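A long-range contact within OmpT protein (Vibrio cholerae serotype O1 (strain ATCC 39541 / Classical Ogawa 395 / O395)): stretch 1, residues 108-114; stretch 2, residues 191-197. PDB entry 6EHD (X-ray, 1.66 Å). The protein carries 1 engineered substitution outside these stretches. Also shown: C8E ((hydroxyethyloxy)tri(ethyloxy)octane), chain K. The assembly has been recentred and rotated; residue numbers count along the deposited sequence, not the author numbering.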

# COMPACT_ATOMS: atom_id res chain seq x y z
N LEU A 108 -8.11 2.17 -3.42
CA LEU A 108 -7.58 0.85 -3.13
C LEU A 108 -7.99 0.54 -1.70
O LEU A 108 -7.69 1.32 -0.79
CB LEU A 108 -6.07 0.76 -3.40
CG LEU A 108 -5.62 1.25 -4.78
CD1 LEU A 108 -4.10 1.18 -4.91
CD2 LEU A 108 -6.25 0.52 -6.00
N ARG A 109 -8.85 -0.49 -1.53
CA ARG A 109 -9.63 -0.58 -0.29
C ARG A 109 -9.21 -1.74 0.67
O ARG A 109 -9.97 -2.11 1.56
CB ARG A 109 -11.12 -0.73 -0.63
CG ARG A 109 -11.69 0.32 -1.56
CD ARG A 109 -11.34 1.78 -1.18
NE ARG A 109 -11.75 2.10 0.21
CZ ARG A 109 -11.05 2.77 1.12
NH1 ARG A 109 -9.87 3.32 0.84
NH2 ARG A 109 -11.56 2.93 2.37
N TYR A 110 -8.03 -2.32 0.47
CA TYR A 110 -7.57 -3.49 1.27
C TYR A 110 -7.11 -3.10 2.73
O TYR A 110 -7.04 -3.99 3.59
CB TYR A 110 -6.36 -4.19 0.58
CG TYR A 110 -5.14 -3.31 0.34
CD1 TYR A 110 -5.02 -2.51 -0.83
CD2 TYR A 110 -4.13 -3.19 1.30
CE1 TYR A 110 -3.94 -1.64 -1.00
CE2 TYR A 110 -3.06 -2.32 1.14
CZ TYR A 110 -2.95 -1.55 -0.01
OH TYR A 110 -1.86 -0.70 -0.12
N GLY A 111 -6.70 -1.83 2.94
CA GLY A 111 -5.92 -1.40 4.08
C GLY A 111 -6.70 -0.73 5.18
O GLY A 111 -6.11 -0.21 6.16
N THR A 112 -7.99 -0.67 5.03
CA THR A 112 -8.85 0.15 5.94
C THR A 112 -8.67 -0.19 7.45
O THR A 112 -8.61 0.75 8.26
CB THR A 112 -10.33 -0.00 5.54
OG1 THR A 112 -10.39 0.17 4.13
CG2 THR A 112 -11.27 1.02 6.26
N LEU A 113 -8.53 -1.47 7.76
CA LEU A 113 -8.24 -2.00 9.10
C LEU A 113 -6.79 -2.37 9.45
O LEU A 113 -6.38 -2.24 10.62
CB LEU A 113 -9.17 -3.19 9.41
CG LEU A 113 -10.68 -3.05 9.15
CD1 LEU A 113 -11.47 -4.32 9.46
CD2 LEU A 113 -11.31 -1.87 9.87
N SER A 114 -6.01 -2.82 8.45
CA SER A 114 -4.69 -3.43 8.66
C SER A 114 -3.57 -2.40 8.60
O SER A 114 -2.49 -2.66 9.14
CB SER A 114 -4.46 -4.54 7.58
OG SER A 114 -4.43 -3.94 6.28
N ASP A 191 -16.22 -4.84 16.63
CA ASP A 191 -15.75 -6.03 15.94
C ASP A 191 -16.10 -5.86 14.43
O ASP A 191 -17.26 -6.01 14.02
CB ASP A 191 -16.40 -7.28 16.58
CG ASP A 191 -15.93 -8.61 15.99
OD1 ASP A 191 -15.23 -8.70 14.93
OD2 ASP A 191 -16.33 -9.65 16.58
N VAL A 192 -15.08 -5.50 13.62
CA VAL A 192 -15.30 -5.12 12.20
C VAL A 192 -14.49 -6.05 11.27
O VAL A 192 -13.35 -6.40 11.58
CB VAL A 192 -15.01 -3.62 11.98
CG1 VAL A 192 -13.64 -3.23 12.48
CG2 VAL A 192 -15.17 -3.21 10.50
N THR A 193 -15.16 -6.51 10.22
CA THR A 193 -14.58 -7.32 9.13
C THR A 193 -14.59 -6.47 7.83
O THR A 193 -15.62 -5.82 7.51
CB THR A 193 -15.41 -8.62 8.91
OG1 THR A 193 -15.37 -9.41 10.12
CG2 THR A 193 -14.80 -9.52 7.87
N ASN A 194 -13.46 -6.47 7.10
CA ASN A 194 -13.36 -5.81 5.76
C ASN A 194 -13.12 -6.92 4.79
O ASN A 194 -12.13 -7.62 4.97
CB ASN A 194 -12.17 -4.84 5.81
CG ASN A 194 -12.04 -3.99 4.53
OD1 ASN A 194 -13.03 -3.77 3.84
ND2 ASN A 194 -10.78 -3.49 4.24
N SER A 195 -14.07 -7.15 3.85
CA SER A 195 -13.98 -8.11 2.79
C SER A 195 -13.84 -7.36 1.43
O SER A 195 -14.62 -6.50 1.12
CB SER A 195 -15.26 -8.99 2.76
OG SER A 195 -15.39 -9.60 4.06
N TYR A 196 -12.86 -7.73 0.61
CA TYR A 196 -12.56 -6.93 -0.59
C TYR A 196 -12.14 -7.78 -1.80
O TYR A 196 -11.67 -8.91 -1.70
CB TYR A 196 -11.51 -5.79 -0.20
CG TYR A 196 -10.32 -6.36 0.65
CD1 TYR A 196 -10.44 -6.41 2.05
CD2 TYR A 196 -9.20 -6.92 0.04
CE1 TYR A 196 -9.44 -6.98 2.85
CE2 TYR A 196 -8.16 -7.46 0.85
CZ TYR A 196 -8.31 -7.51 2.26
OH TYR A 196 -7.32 -8.07 3.09
N PHE A 197 -12.35 -7.22 -2.99
CA PHE A 197 -12.05 -7.81 -4.28
C PHE A 197 -11.75 -6.76 -5.31
O PHE A 197 -12.40 -5.66 -5.34
CB PHE A 197 -13.29 -8.71 -4.72
CG PHE A 197 -13.11 -9.35 -6.05
CD1 PHE A 197 -12.22 -10.37 -6.21
CD2 PHE A 197 -13.84 -8.95 -7.15
CE1 PHE A 197 -12.00 -10.96 -7.45
CE2 PHE A 197 -13.60 -9.50 -8.39
CZ PHE A 197 -12.70 -10.53 -8.53
C1 C8E K . -15.68 -13.35 -10.14
C2 C8E K . -16.05 -13.85 -8.75
C3 C8E K . -16.45 -12.71 -7.86
C4 C8E K . -16.05 -13.00 -6.44
C5 C8E K . -16.66 -11.99 -5.55
C6 C8E K . -16.22 -12.18 -4.12
C7 C8E K . -16.70 -10.94 -3.41
C8 C8E K . -16.39 -10.87 -1.93
O9 C8E K . -16.82 -9.55 -1.56
C10 C8E K . -15.82 -8.55 -1.56
C11 C8E K . -16.40 -7.21 -2.03
O12 C8E K . -17.55 -6.92 -1.25
O HOH W 1 -8.27 -3.91 6.03
O HOH W 2 -12.86 -0.68 3.38

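Residues 191-197 of OmpT form part of a β-strand that runs on in both directions, while residues 108-114 fold against it as an irregular segment; across the two stretches, no two touching residues are closer than 79 positions in sequence. L108 to Y110 are loop or turn, and T112 to S114 have helical phi/psi values without the regular hydrogen bonds of a helix. The two backbones approach most nearly at Y110 and Y196, whose CA atoms are 6.3 Å apart, and again at L113 and N194, with CA atoms 7.2 Å apart. No backbone-to-backbone hydrogen bond joins them, so the irregular segment does not extend the sheet; side chains and water make the connection, and 324 Å² of surface is buried in total.

The alternation of the strand sets which side chains face the irregular segment. V192, N194 and Y196 direct their CA-to-CB bonds toward the irregular segment, whereas T193 and S195 point away. On the other side, T112 and L113 point toward the strand, and R109 and Y110 lie sideways to it.

N194 is the polar centre. Its side chain, with chi1 at -174° (t), carries ND2 to 3.1 Å from R109 O, and the N-H...O angle of 163° makes this a nearly straight hydrogen bond, the only direct one between the stretches. The amide thus satisfies a carbonyl that lies outside any regular secondary structure. R109 contributes its backbone here: the end of its side chain leads away, and its guanidinium group is hydrogen-bonded elsewhere in the structure.

Two waters extend the reach of the same amide. Water 1 accepts a hydrogen bond from N194 ND2 (3.1 Å), accepts another from L113 N (3.0 Å) and donates to Y110 O (2.7 Å), tying the backbone of the turn to the strand side chain. Water 2 accepts from T112 OG1 at 2.7 Å and donates to N194 OD1 at 3.1 Å. Both ends of the amide are therefore engaged, ND2 as donor and OD1 as acceptor, and T112 is linked to N194 through water 2.

Apolar packing flanks this polar site. Toward one end of the contact, the Y196 ring, set by chi1 of 46° (p), presents a face to Y110. Y110 CA lies 3.9 Å from the centroid of the six ring atoms CG to CZ of Y196, just 6° off the ring normal, a CH-pi contact almost directly over the ring centre; Y110 CB also packs on it, 3.7 Å from Y196 CE2. The Y110 ring itself leads away from the strand.

Toward the other end, L113 has the largest area covered by the opposing stretch, 82 Å². Its chi1 of -48° (m) and chi2 of 179° (t) direct the side chain toward the strand: L113 CD1 is 3.5 Å from V192 O and 3.8 Å from N194 CB, and both methyls lie near V192 CG1 (CD2 3.8 Å, CD1 3.9 Å). On F197, beyond the contact, the detergent C8E places C3 over one face of the ring.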